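Local coordinates for mandelate racemase / muconate lactonizing enzyme, C-terminal domain protein (Pseudovibrio sp. JE062, PDB 4JHM) that is of unknown function but belongs to the enolase superfamily, joining an N-terminal alpha-plus-beta capping domain to a C-terminal modified TIM barrel, at residues W26-E31 against T140-T145; L33-N38 against E330-A335; G52-Y57 against D272-G277. One frame throughout, in Å; residues are numbered along the deposited sequence.

Interaction 1: residues W26-E31 against T140-T145; sequences WADNQE and TPMFDT
The carboxylate of D28 does two jobs: OD2 makes a salt bridge with K174, while OD1 lies 3.2 Å from the CE methyl of M142, a selenomethionine. The contact illustrates how a capping domain meets a barrel in the enolase fold. The segment 26-31 belongs to the loop between the first two strands of the cap; 140-145 belongs to the loop that leaves barrel strand 133-139 for helix 149-159. No hydrogen bond joins the two segments, and M142 provides most of the contact. Its CB points toward the facing loop, and SE lies against the peptide of A27, 3.5 Å from A27 O. D28 has its CG anti to the backbone N (chi1 -163°), which puts the carboxylate beside the CE methyl, and the two side chains cross nearly at right angles. Y149 and Y169 also touch M142, so the selenomethionine packs between its own domain and the cap loop. W26 sends its indole away from M142, its NE1 bonded to Y35. The bend at the last torsion of M142 (chi3 -146°) carries CE on from A27 to the backbone of D28, where it rests 3.4 Å from D28 CA.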
ATOM      1  N   TRP A  26     -10.478  37.148  11.742  1.00115.26           N
ATOM      2  CA  TRP A  26     -10.559  35.826  12.368  1.00118.30           C
ATOM      3  C   TRP A  26      -9.197  35.292  12.817  1.00114.84           C
ATOM      4  O   TRP A  26      -9.052  34.103  13.089  1.00117.72           O
ATOM      5  CB  TRP A  26     -11.256  34.804  11.449  1.00120.87           C
ATOM      6  CG  TRP A  26     -11.371  35.194   9.991  1.00120.23           C
ATOM      7  CD1 TRP A  26     -12.375  35.921   9.416  1.00116.43           C
ATOM      8  CD2 TRP A  26     -10.470  34.846   8.928  1.00119.84           C
ATOM      9  NE1 TRP A  26     -12.148  36.061   8.067  1.00109.83           N
ATOM     10  CE2 TRP A  26     -10.986  35.411   7.742  1.00114.86           C
ATOM     11  CE3 TRP A  26      -9.274  34.119   8.864  1.00119.96           C
ATOM     12  CZ2 TRP A  26     -10.348  35.272   6.508  1.00115.78           C
ATOM     13  CZ3 TRP A  26      -8.643  33.981   7.634  1.00115.93           C
ATOM     14  CH2 TRP A  26      -9.182  34.554   6.475  1.00114.76           C
ATOM     15  N   ALA A  27      -8.208  36.174  12.900  1.00120.25           N
ATOM     16  CA  ALA A  27      -6.896  35.811  13.427  1.00124.68           C
ATOM     17  C   ALA A  27      -6.536  36.768  14.554  1.00125.18           C
ATOM     18  O   ALA A  27      -6.970  37.917  14.554  1.00147.24           O
ATOM     19  CB  ALA A  27      -5.851  35.867  12.328  1.00136.93           C
ATOM     20  N   ASP A  28      -5.746  36.298  15.513  1.00120.65           N
ATOM     21  CA  ASP A  28      -5.419  37.107  16.683  1.00121.15           C
ATOM     22  C   ASP A  28      -4.338  38.135  16.383  1.00134.62           C
ATOM     23  O   ASP A  28      -3.190  37.783  16.114  1.00144.12           O
ATOM     24  CB  ASP A  28      -4.974  36.221  17.843  1.00120.96           C
ATOM     25  CG  ASP A  28      -5.016  36.941  19.172  1.00123.06           C
ATOM     26  OD1 ASP A  28      -5.771  37.930  19.297  1.00126.36           O
ATOM     27  OD2 ASP A  28      -4.303  36.513  20.102  1.00126.14           O
ATOM     28  N   ASN A  29      -4.724  39.408  16.431  1.00143.73           N
ATOM     29  CA  ASN A  29      -3.807  40.530  16.223  1.00147.66           C
ATOM     30  C   ASN A  29      -3.293  40.662  14.787  1.00145.33           C
ATOM     31  O   ASN A  29      -2.316  41.372  14.533  1.00152.26           O
ATOM     32  CB  ASN A  29      -2.641  40.459  17.215  1.00154.93           C
ATOM     33  CG  ASN A  29      -3.084  40.704  18.645  1.00156.96           C
ATOM     34  OD1 ASN A  29      -3.291  39.764  19.413  1.00148.99           O
ATOM     35  ND2 ASN A  29      -3.250  41.974  19.004  1.00155.62           N
ATOM     36  N   GLN A  30      -3.955  39.981  13.850  1.00127.06           N
ATOM     37  CA  GLN A  30      -3.766  40.268  12.432  1.00114.46           C
ATOM     38  C   GLN A  30      -4.683  41.430  12.107  1.00102.13           C
ATOM     39  O   GLN A  30      -5.808  41.486  12.598  1.00112.23           O
ATOM     40  CB  GLN A  30      -4.099  39.063  11.550  1.00108.12           C
ATOM     41  CG  GLN A  30      -2.906  38.173  11.221  1.00102.30           C
ATOM     42  CD  GLN A  30      -2.660  37.093  12.259  1.00104.05           C
ATOM     43  OE1 GLN A  30      -2.142  36.021  11.943  1.00 98.49           O
ATOM     44  NE2 GLN A  30      -3.034  37.365  13.503  1.00102.71           N
ATOM     45  N   GLU A  31      -4.201  42.356  11.285  1.00 95.40           N
ATOM     46  CA  GLU A  31      -4.911  43.611  11.030  1.00 92.74           C
ATOM     47  C   GLU A  31      -6.380  43.386  10.665  1.00 88.92           C
ATOM     48  O   GLU A  31      -6.730  42.349  10.105  1.00 94.69           O
ATOM     49  CB  GLU A  31      -4.208  44.405   9.925  1.00 92.69           C
ATOM     50  CG  GLU A  31      -2.733  44.648  10.193  1.00 89.08           C
ATOM     51  CD  GLU A  31      -2.477  45.137  11.601  1.00 90.98           C
ATOM     52  OE1 GLU A  31      -3.104  46.137  12.005  1.00 96.31           O
ATOM     53  OE2 GLU A  31      -1.650  44.520  12.304  1.00 94.91           O
ATOM     54  N   THR A 140     -19.715  33.032  14.203  1.00 74.30           N
ATOM     55  CA  THR A 140     -19.526  34.167  15.106  1.00 78.45           C
ATOM     56  C   THR A 140     -18.272  34.978  14.809  1.00 79.77           C
ATOM     57  O   THR A 140     -17.337  34.480  14.188  1.00 80.28           O
ATOM     58  CB  THR A 140     -19.433  33.697  16.570  1.00 81.39           C
ATOM     59  OG1 THR A 140     -18.079  33.334  16.875  1.00 82.28           O
ATOM     60  CG2 THR A 140     -20.345  32.504  16.810  1.00 83.66           C
ATOM     61  N   PRO A 141     -18.253  36.238  15.266  1.00 82.52           N
ATOM     62  CA  PRO A 141     -17.040  37.038  15.223  1.00 86.90           C
ATOM     63  C   PRO A 141     -16.115  36.671  16.376  1.00 87.93           C
ATOM     64  O   PRO A 141     -16.494  35.895  17.257  1.00 85.60           O
ATOM     65  CB  PRO A 141     -17.562  38.464  15.399  1.00 89.59           C
ATOM     66  CG  PRO A 141     -18.786  38.308  16.234  1.00 88.28           C
ATOM     67  CD  PRO A 141     -19.387  36.983  15.842  1.00 88.32           C
HETATM   68  N   MSE A 142     -14.914  37.232  16.373  1.00 86.65           N
HETATM   69  CA  MSE A 142     -13.949  36.966  17.428  1.00 91.20           C
HETATM   70  C   MSE A 142     -13.986  38.093  18.422  1.00 91.29           C
HETATM   71  O   MSE A 142     -13.900  39.260  18.051  1.00 95.17           O
HETATM   72  CB  MSE A 142     -12.584  36.809  16.765  1.00 97.37           C
HETATM   73  CG  MSE A 142     -11.430  37.394  17.567  1.00106.86           C
HETATM   74 SE   MSE A 142      -9.802  37.245  16.465  1.00124.31          SE
HETATM   75  CE  MSE A 142      -8.544  36.944  17.946  1.00133.67           C
ATOM     76  N   PHE A 143     -14.133  37.757  19.699  1.00 87.23           N
ATOM     77  CA  PHE A 143     -14.090  38.760  20.750  1.00 88.66           C
ATOM     78  C   PHE A 143     -12.721  38.752  21.432  1.00 96.22           C
ATOM     79  O   PHE A 143     -12.003  37.749  21.390  1.00 93.93           O
ATOM     80  CB  PHE A 143     -15.201  38.520  21.769  1.00 88.51           C
ATOM     81  CG  PHE A 143     -16.580  38.513  21.168  1.00 91.50           C
ATOM     82  CD1 PHE A 143     -17.090  39.645  20.557  1.00 92.88           C
ATOM     83  CD2 PHE A 143     -17.373  37.377  21.226  1.00 95.20           C
ATOM     84  CE1 PHE A 143     -18.360  39.644  20.004  1.00 90.56           C
ATOM     85  CE2 PHE A 143     -18.646  37.370  20.679  1.00 94.44           C
ATOM     86  CZ  PHE A 143     -19.138  38.506  20.066  1.00 90.91           C
ATOM     87  N   ASP A 144     -12.362  39.876  22.049  1.00101.04           N
ATOM     88  CA  ASP A 144     -11.053  40.028  22.683  1.00100.20           C
ATOM     89  C   ASP A 144     -10.933  39.206  23.967  1.00101.12           C
ATOM     90  O   ASP A 144      -9.864  38.672  24.265  1.00 98.51           O
ATOM     91  CB  ASP A 144     -10.763  41.503  22.981  1.00107.70           C
ATOM     92  CG  ASP A 144     -10.294  42.268  21.755  1.00107.50           C
ATOM     93  OD1 ASP A 144     -10.978  42.208  20.715  1.00108.37           O
ATOM     94  OD2 ASP A 144      -9.239  42.934  21.831  1.00107.40           O
ATOM     95  N   THR A 145     -12.022  39.114  24.725  1.00 98.91           N
ATOM     96  CA  THR A 145     -12.040  38.315  25.949  1.00 97.33           C
ATOM     97  C   THR A 145     -13.088  37.211  25.888  1.00 92.81           C
ATOM     98  O   THR A 145     -14.122  37.353  25.235  1.00 93.50           O
ATOM     99  CB  THR A 145     -12.323  39.180  27.189  1.00103.37           C
ATOM    100  OG1 THR A 145     -13.464  40.011  26.947  1.00105.93           O
ATOM    101  CG2 THR A 145     -11.126  40.050  27.518  1.00107.03           C
TER

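Interaction 2: residues L33-N38 against E330-A335; sequences LLYTNN and EAFELA
This is a buried aromatic pair at the interface of the two enolase-superfamily domains, where strand 34-44 of the cap faces the loop that follows barrel strand 323-326. Y35 and F332 form an offset edge-to-face pair: the ring planes stand at 76° and the centroids lie 5.9 Å apart. F332 is the ring that offers its edge. Its CE1 comes within 3.9 Å of Y35 CD2, which lies close to the plane of the phenylalanine ring, and no other atoms of the two segments approach so closely across the contact. The two residues approach differently: the tyrosine's CB already points at the partner, whereas the phenylalanine closes the distance only through the end of its ring. The phenol oxygen of Y35 is turned to W26 and does not serve this pair. F332 itself sits inside a tight turn, closed by E333 N donating to E330 O at 2.9 Å. F332 also meets Y303 and F326 edge-to-face, which makes Y35 one member of a wider aromatic cluster. M55 of strand 50-58 touches both Y35 and F332, while L334 packs on L16 of strand 8-16 and A335 against helix 362-368.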
ATOM      1  N   LEU A  33      -9.789  43.148   8.860  1.00 72.97           N
ATOM      2  CA  LEU A  33     -10.113  42.952   7.451  1.00 75.16           C
ATOM      3  C   LEU A  33     -11.231  43.878   6.991  1.00 81.10           C
ATOM      4  O   LEU A  33     -12.272  43.983   7.639  1.00 86.15           O
ATOM      5  CB  LEU A  33     -10.531  41.507   7.187  1.00 74.31           C
ATOM      6  CG  LEU A  33      -9.491  40.424   7.461  1.00 76.69           C
ATOM      7  CD1 LEU A  33     -10.126  39.050   7.297  1.00 75.99           C
ATOM      8  CD2 LEU A  33      -8.277  40.574   6.554  1.00 76.03           C
ATOM      9  N   LEU A  34     -10.998  44.538   5.860  1.00 82.68           N
ATOM     10  CA  LEU A  34     -12.016  45.343   5.194  1.00 79.69           C
ATOM     11  C   LEU A  34     -12.739  44.486   4.162  1.00 80.40           C
ATOM     12  O   LEU A  34     -12.124  43.970   3.228  1.00 82.44           O
ATOM     13  CB  LEU A  34     -11.378  46.549   4.504  1.00 80.00           C
ATOM     14  CG  LEU A  34     -11.114  47.806   5.341  1.00 79.84           C
ATOM     15  CD1 LEU A  34     -10.551  47.473   6.712  1.00 82.33           C
ATOM     16  CD2 LEU A  34     -10.174  48.732   4.588  1.00 80.29           C
ATOM     17  N   TYR A  35     -14.049  44.346   4.330  1.00 83.66           N
ATOM     18  CA  TYR A  35     -14.843  43.486   3.458  1.00 76.87           C
ATOM     19  C   TYR A  35     -15.374  44.227   2.237  1.00 70.38           C
ATOM     20  O   TYR A  35     -15.981  45.287   2.353  1.00 71.64           O
ATOM     21  CB  TYR A  35     -15.972  42.823   4.253  1.00 75.74           C
ATOM     22  CG  TYR A  35     -15.466  41.617   4.997  1.00 77.10           C
ATOM     23  CD1 TYR A  35     -14.559  41.754   6.041  1.00 86.44           C
ATOM     24  CD2 TYR A  35     -15.845  40.339   4.627  1.00 79.50           C
ATOM     25  CE1 TYR A  35     -14.064  40.648   6.712  1.00 85.75           C
ATOM     26  CE2 TYR A  35     -15.354  39.229   5.290  1.00 88.48           C
ATOM     27  CZ  TYR A  35     -14.464  39.391   6.332  1.00 82.40           C
ATOM     28  OH  TYR A  35     -13.978  38.289   6.991  1.00 85.57           O
ATOM     29  N   THR A  36     -15.104  43.653   1.069  1.00 67.19           N
ATOM     30  CA  THR A  36     -15.576  44.163  -0.205  1.00 64.00           C
ATOM     31  C   THR A  36     -16.436  43.106  -0.863  1.00 68.63           C
ATOM     32  O   THR A  36     -16.140  41.909  -0.767  1.00 62.37           O
ATOM     33  CB  THR A  36     -14.413  44.431  -1.163  1.00 63.46           C
ATOM     34  OG1 THR A  36     -13.495  45.345  -0.561  1.00 70.60           O
ATOM     35  CG2 THR A  36     -14.923  45.005  -2.465  1.00 65.70           C
ATOM     36  N   ASN A  37     -17.495  43.546  -1.535  1.00 70.15           N
ATOM     37  CA  ASN A  37     -18.328  42.649  -2.322  1.00 71.32           C
ATOM     38  C   ASN A  37     -18.159  42.974  -3.802  1.00 77.02           C
ATOM     39  O   ASN A  37     -18.172  44.145  -4.188  1.00 86.42           O
ATOM     40  CB  ASN A  37     -19.792  42.787  -1.910  1.00 74.20           C
ATOM     41  CG  ASN A  37     -20.654  41.634  -2.397  1.00 75.57           C
ATOM     42  OD1 ASN A  37     -20.207  40.783  -3.163  1.00 81.00           O
ATOM     43  ND2 ASN A  37     -21.902  41.607  -1.951  1.00 76.67           N
ATOM     44  N   ASN A  38     -17.986  41.941  -4.623  1.00 75.41           N
ATOM     45  CA  ASN A  38     -17.843  42.112  -6.065  1.00 72.46           C
ATOM     46  C   ASN A  38     -19.063  41.568  -6.783  1.00 74.04           C
ATOM     47  O   ASN A  38     -19.361  40.383  -6.694  1.00 74.51           O
ATOM     48  CB  ASN A  38     -16.597  41.387  -6.556  1.00 72.39           C
ATOM     49  CG  ASN A  38     -15.349  41.830  -5.827  1.00 75.84           C
ATOM     50  OD1 ASN A  38     -14.867  42.946  -6.026  1.00 86.54           O
ATOM     51  ND2 ASN A  38     -14.817  40.960  -4.977  1.00 72.92           N
ATOM     52  N   GLU A 330     -26.966  42.323   9.386  1.00 89.65           N
ATOM     53  CA  GLU A 330     -27.020  43.631   8.731  1.00 91.74           C
ATOM     54  C   GLU A 330     -25.834  43.942   7.816  1.00 89.22           C
ATOM     55  O   GLU A 330     -26.022  44.396   6.687  1.00 90.05           O
ATOM     56  CB  GLU A 330     -27.169  44.737   9.780  1.00 93.93           C
ATOM     57  CG  GLU A 330     -28.512  44.737  10.505  1.00 99.07           C
ATOM     58  CD  GLU A 330     -28.612  43.687  11.602  1.00 98.98           C
ATOM     59  OE1 GLU A 330     -29.554  43.769  12.416  1.00 99.29           O
ATOM     60  OE2 GLU A 330     -27.754  42.781  11.659  1.00101.93           O
ATOM     61  N   ALA A 331     -24.619  43.709   8.297  1.00 83.45           N
ATOM     62  CA  ALA A 331     -23.429  44.068   7.535  1.00 82.37           C
ATOM     63  C   ALA A 331     -23.469  43.471   6.128  1.00 83.56           C
ATOM     64  O   ALA A 331     -23.217  44.164   5.140  1.00 80.31           O
ATOM     65  CB  ALA A 331     -22.175  43.621   8.269  1.00 82.04           C
ATOM     66  N   PHE A 332     -23.798  42.185   6.047  1.00 84.55           N
ATOM     67  CA  PHE A 332     -23.803  41.467   4.775  1.00 80.09           C
ATOM     68  C   PHE A 332     -25.133  41.586   4.032  1.00 81.96           C
ATOM     69  O   PHE A 332     -25.415  40.811   3.120  1.00 82.16           O
ATOM     70  CB  PHE A 332     -23.469  39.995   5.012  1.00 76.27           C
ATOM     71  CG  PHE A 332     -22.083  39.771   5.534  1.00 76.00           C
ATOM     72  CD1 PHE A 332     -20.980  40.019   4.730  1.00 73.51           C
ATOM     73  CD2 PHE A 332     -21.876  39.312   6.822  1.00 78.83           C
ATOM     74  CE1 PHE A 332     -19.700  39.820   5.204  1.00 67.56           C
ATOM     75  CE2 PHE A 332     -20.593  39.106   7.300  1.00 75.68           C
ATOM     76  CZ  PHE A 332     -19.506  39.363   6.490  1.00 68.38           C
ATOM     77  N   GLU A 333     -25.950  42.558   4.410  1.00 84.44           N
ATOM     78  CA  GLU A 333     -27.198  42.794   3.701  1.00 89.06           C
ATOM     79  C   GLU A 333     -27.138  44.092   2.884  1.00 88.91           C
ATOM     80  O   GLU A 333     -28.171  44.671   2.549  1.00 95.11           O
ATOM     81  CB  GLU A 333     -28.368  42.801   4.689  1.00 91.49           C
ATOM     82  CG  GLU A 333     -28.598  41.453   5.364  1.00 89.46           C
ATOM     83  CD  GLU A 333     -29.737  41.469   6.371  1.00 87.62           C
ATOM     84  OE1 GLU A 333     -30.092  42.557   6.861  1.00 89.25           O
ATOM     85  OE2 GLU A 333     -30.276  40.386   6.681  1.00 88.86           O
ATOM     86  N   LEU A 334     -25.925  44.525   2.543  1.00 85.60           N
ATOM     87  CA  LEU A 334     -25.719  45.740   1.748  1.00 88.36           C
ATOM     88  C   LEU A 334     -26.592  45.801   0.496  1.00 87.24           C
ATOM     89  O   LEU A 334     -26.673  44.842  -0.267  1.00 85.25           O
ATOM     90  CB  LEU A 334     -24.249  45.867   1.328  1.00 91.68           C
ATOM     91  CG  LEU A 334     -23.400  46.893   2.083  1.00 95.86           C
ATOM     92  CD1 LEU A 334     -23.017  46.384   3.464  1.00 97.66           C
ATOM     93  CD2 LEU A 334     -22.155  47.237   1.283  1.00 95.09           C
ATOM     94  N   ALA A 335     -27.241  46.944   0.295  1.00 88.26           N
ATOM     95  CA  ALA A 335     -27.988  47.217  -0.934  1.00 91.95           C
ATOM     96  C   ALA A 335     -28.858  46.044  -1.385  1.00 90.58           C
ATOM     97  O   ALA A 335     -29.072  45.848  -2.584  1.00 85.30           O
ATOM     98  CB  ALA A 335     -27.026  47.604  -2.046  1.00 91.92           C
TER

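Interaction 3: residues G52-Y57 against D272-G277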
ATOM      1  N   GLY A  52     -24.442  37.693  -9.922  1.00 86.11           N
ATOM      2  CA  GLY A  52     -23.473  36.844  -9.242  1.00 82.26           C
ATOM      3  C   GLY A  52     -22.569  37.732  -8.418  1.00 78.70           C
ATOM      4  O   GLY A  52     -22.531  38.941  -8.635  1.00 78.89           O
ATOM      5  N   ALA A  53     -21.843  37.144  -7.475  1.00 76.29           N
ATOM      6  CA  ALA A  53     -21.020  37.927  -6.564  1.00 73.90           C
ATOM      7  C   ALA A  53     -19.972  37.078  -5.867  1.00 74.24           C
ATOM      8  O   ALA A  53     -20.218  35.918  -5.541  1.00 84.75           O
ATOM      9  CB  ALA A  53     -21.898  38.600  -5.523  1.00 74.98           C
ATOM     10  N   THR A  54     -18.804  37.664  -5.639  1.00 68.86           N
ATOM     11  CA  THR A  54     -17.798  37.042  -4.796  1.00 69.82           C
ATOM     12  C   THR A  54     -17.191  38.080  -3.856  1.00 72.82           C
ATOM     13  O   THR A  54     -17.064  39.259  -4.193  1.00 67.40           O
ATOM     14  CB  THR A  54     -16.681  36.361  -5.610  1.00 69.27           C
ATOM     15  OG1 THR A  54     -15.922  35.504  -4.748  1.00 62.32           O
ATOM     16  CG2 THR A  54     -15.755  37.397  -6.238  1.00 71.12           C
HETATM   17  N   MSE A  55     -16.804  37.614  -2.677  1.00 74.82           N
HETATM   18  CA  MSE A  55     -16.384  38.483  -1.601  1.00 75.54           C
HETATM   19  C   MSE A  55     -14.892  38.539  -1.520  1.00 78.87           C
HETATM   20  O   MSE A  55     -14.219  37.531  -1.724  1.00 85.44           O
HETATM   21  CB  MSE A  55     -16.948  37.844  -0.347  1.00 79.14           C
HETATM   22  CG  MSE A  55     -16.958  38.807   0.822  1.00 90.54           C
HETATM   23 SE   MSE A  55     -17.535  37.821   2.422  1.00106.56          SE
HETATM   24  CE  MSE A  55     -15.965  36.662   2.703  1.00 88.39           C
ATOM     25  N   SER A  56     -14.359  39.723  -1.232  1.00 78.06           N
ATOM     26  CA  SER A  56     -12.934  39.885  -0.958  1.00 72.78           C
ATOM     27  C   SER A  56     -12.756  40.372   0.475  1.00 72.45           C
ATOM     28  O   SER A  56     -13.632  41.036   1.025  1.00 76.02           O
ATOM     29  CB  SER A  56     -12.307  40.902  -1.913  1.00 73.95           C
ATOM     30  OG  SER A  56     -12.711  40.680  -3.248  1.00 78.91           O
ATOM     31  N   TYR A  57     -11.619  40.047   1.077  1.00 69.85           N
ATOM     32  CA  TYR A  57     -11.275  40.581   2.390  1.00 68.14           C
ATOM     33  C   TYR A  57      -9.807  40.987   2.395  1.00 69.57           C
ATOM     34  O   TYR A  57      -8.919  40.140   2.346  1.00 75.06           O
ATOM     35  CB  TYR A  57     -11.580  39.564   3.496  1.00 67.65           C
ATOM     36  CG  TYR A  57     -11.493  38.129   3.043  1.00 66.92           C
ATOM     37  CD1 TYR A  57     -12.591  37.493   2.487  1.00 64.11           C
ATOM     38  CD2 TYR A  57     -10.311  37.413   3.160  1.00 69.21           C
ATOM     39  CE1 TYR A  57     -12.514  36.183   2.059  1.00 69.57           C
ATOM     40  CE2 TYR A  57     -10.223  36.101   2.735  1.00 73.00           C
ATOM     41  CZ  TYR A  57     -11.326  35.489   2.185  1.00 72.33           C
ATOM     42  OH  TYR A  57     -11.243  34.180   1.764  1.00 73.94           O
ATOM     43  N   ASP A 272     -17.083  26.764  -1.544  1.00 69.02           N
ATOM     44  CA  ASP A 272     -17.909  27.942  -1.677  1.00 64.10           C
ATOM     45  C   ASP A 272     -18.138  28.112  -3.168  1.00 62.13           C
ATOM     46  O   ASP A 272     -17.193  28.062  -3.957  1.00 63.49           O
ATOM     47  CB  ASP A 272     -17.183  29.151  -1.086  1.00 67.77           C
ATOM     48  CG  ASP A 272     -18.053  30.387  -1.015  1.00 72.10           C
ATOM     49  OD1 ASP A 272     -19.110  30.424  -1.678  1.00 71.39           O
ATOM     50  OD2 ASP A 272     -17.671  31.328  -0.291  1.00 79.95           O
ATOM     51  N   ALA A 273     -19.392  28.283  -3.558  1.00 59.87           N
ATOM     52  CA  ALA A 273     -19.729  28.426  -4.960  1.00 58.92           C
ATOM     53  C   ALA A 273     -19.042  29.652  -5.546  1.00 61.62           C
ATOM     54  O   ALA A 273     -18.691  29.669  -6.721  1.00 67.63           O
ATOM     55  CB  ALA A 273     -21.235  28.529  -5.128  1.00 61.43           C
ATOM     56  N   THR A 274     -18.840  30.672  -4.716  1.00 62.26           N
ATOM     57  CA  THR A 274     -18.250  31.929  -5.162  1.00 63.24           C
ATOM     58  C   THR A 274     -16.726  31.878  -5.190  1.00 64.98           C
ATOM     59  O   THR A 274     -16.071  32.910  -5.357  1.00 58.56           O
ATOM     60  CB  THR A 274     -18.651  33.085  -4.232  1.00 64.71           C
ATOM     61  OG1 THR A 274     -18.097  32.861  -2.931  1.00 63.08           O
ATOM     62  CG2 THR A 274     -20.158  33.190  -4.129  1.00 65.41           C
ATOM     63  N   VAL A 275     -16.163  30.683  -5.016  1.00 68.02           N
ATOM     64  CA  VAL A 275     -14.713  30.517  -5.007  1.00 65.07           C
ATOM     65  C   VAL A 275     -14.251  29.417  -5.959  1.00 69.06           C
ATOM     66  O   VAL A 275     -13.284  29.603  -6.700  1.00 76.62           O
ATOM     67  CB  VAL A 275     -14.189  30.201  -3.592  1.00 65.76           C
ATOM     68  CG1 VAL A 275     -12.749  29.717  -3.652  1.00 73.47           C
ATOM     69  CG2 VAL A 275     -14.286  31.421  -2.695  1.00 63.74           C
ATOM     70  N   CYS A 276     -14.938  28.277  -5.949  1.00 68.92           N
ATOM     71  CA  CYS A 276     -14.466  27.103  -6.692  1.00 65.68           C
ATOM     72  C   CYS A 276     -14.870  27.086  -8.167  1.00 65.13           C
ATOM     73  O   CYS A 276     -14.588  26.123  -8.872  1.00 65.96           O
ATOM     74  CB  CYS A 276     -14.925  25.812  -6.008  1.00 65.30           C
ATOM     75  SG  CYS A 276     -16.709  25.532  -6.001  1.00 72.60           S
ATOM     76  N   GLY A 277     -15.521  28.143  -8.639  1.00 68.90           N
ATOM     77  CA  GLY A 277     -15.896  28.229 -10.047  1.00 70.16           C
ATOM     78  C   GLY A 277     -17.386  28.365 -10.303  1.00 68.34           C
ATOM     79  O   GLY A 277     -17.839  28.199 -11.435  1.00 62.70           O
TER
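T54 and T274 carry this contact between strand 50-58, outermost in the cap sheet within this chain, and a turn in the barrel loop before helix 279-291, bringing the two domains of the enolase fold together in the protein interior. One hydrogen bond crosses it: T54 OG1 donates to T274 O at 2.7 Å, with a C=O...donor angle of 144° and the hydroxyl somewhat out of the carbonyl plane. With chi1 at -166° the hydroxyl swings opposite the amide nitrogen of T54 and faces this acceptor. Van der Waals packing runs the other way. T274 leans over the strand backbone, its CB 3.5 Å from the carbonyl oxygen A53 O and its CG2 on the same atom, while the two threonine side chains pass at a slant.

Within 272-277 the polar bonds shape the acceptor. D272 OD1 takes the amide N of T274 at 3.1 Å from above the carboxylate plane, closing an Asx turn, and T274 OG1 adds a weak bond to that same oxygen. D272 O accepts from both V275 N and C276 N. N310 secures the turn from outside through D272 OD1 and A273 N; on the strand, M55 O accepts a hydrogen bond from W98 NE1 of a second subunit. The D272 carboxylate thus probably helps hold the turn in the shape that offers T274 O to the buried T54 hydroxyl.

The three contacts show how one interdomain surface can be closed at several separate points. Interactions 2 and 3, with centres about 13 Å apart, share the cap sheet, where T36 O and S56 N of neighbouring strands are 2.9 Å apart. Interaction 1, about 18 Å from the centre of interaction 2, is tied to it by W26 NE1 and Y35 OH at 3.1 Å. Interactions 1 and 3 have centres about 23 Å apart, yet W26 CZ2 packs 3.9 Å from Y57 CE2, and both contacts touch the second subunit. As in other family members, the active site probably lies between cap and barrel, the two domains these contacts join.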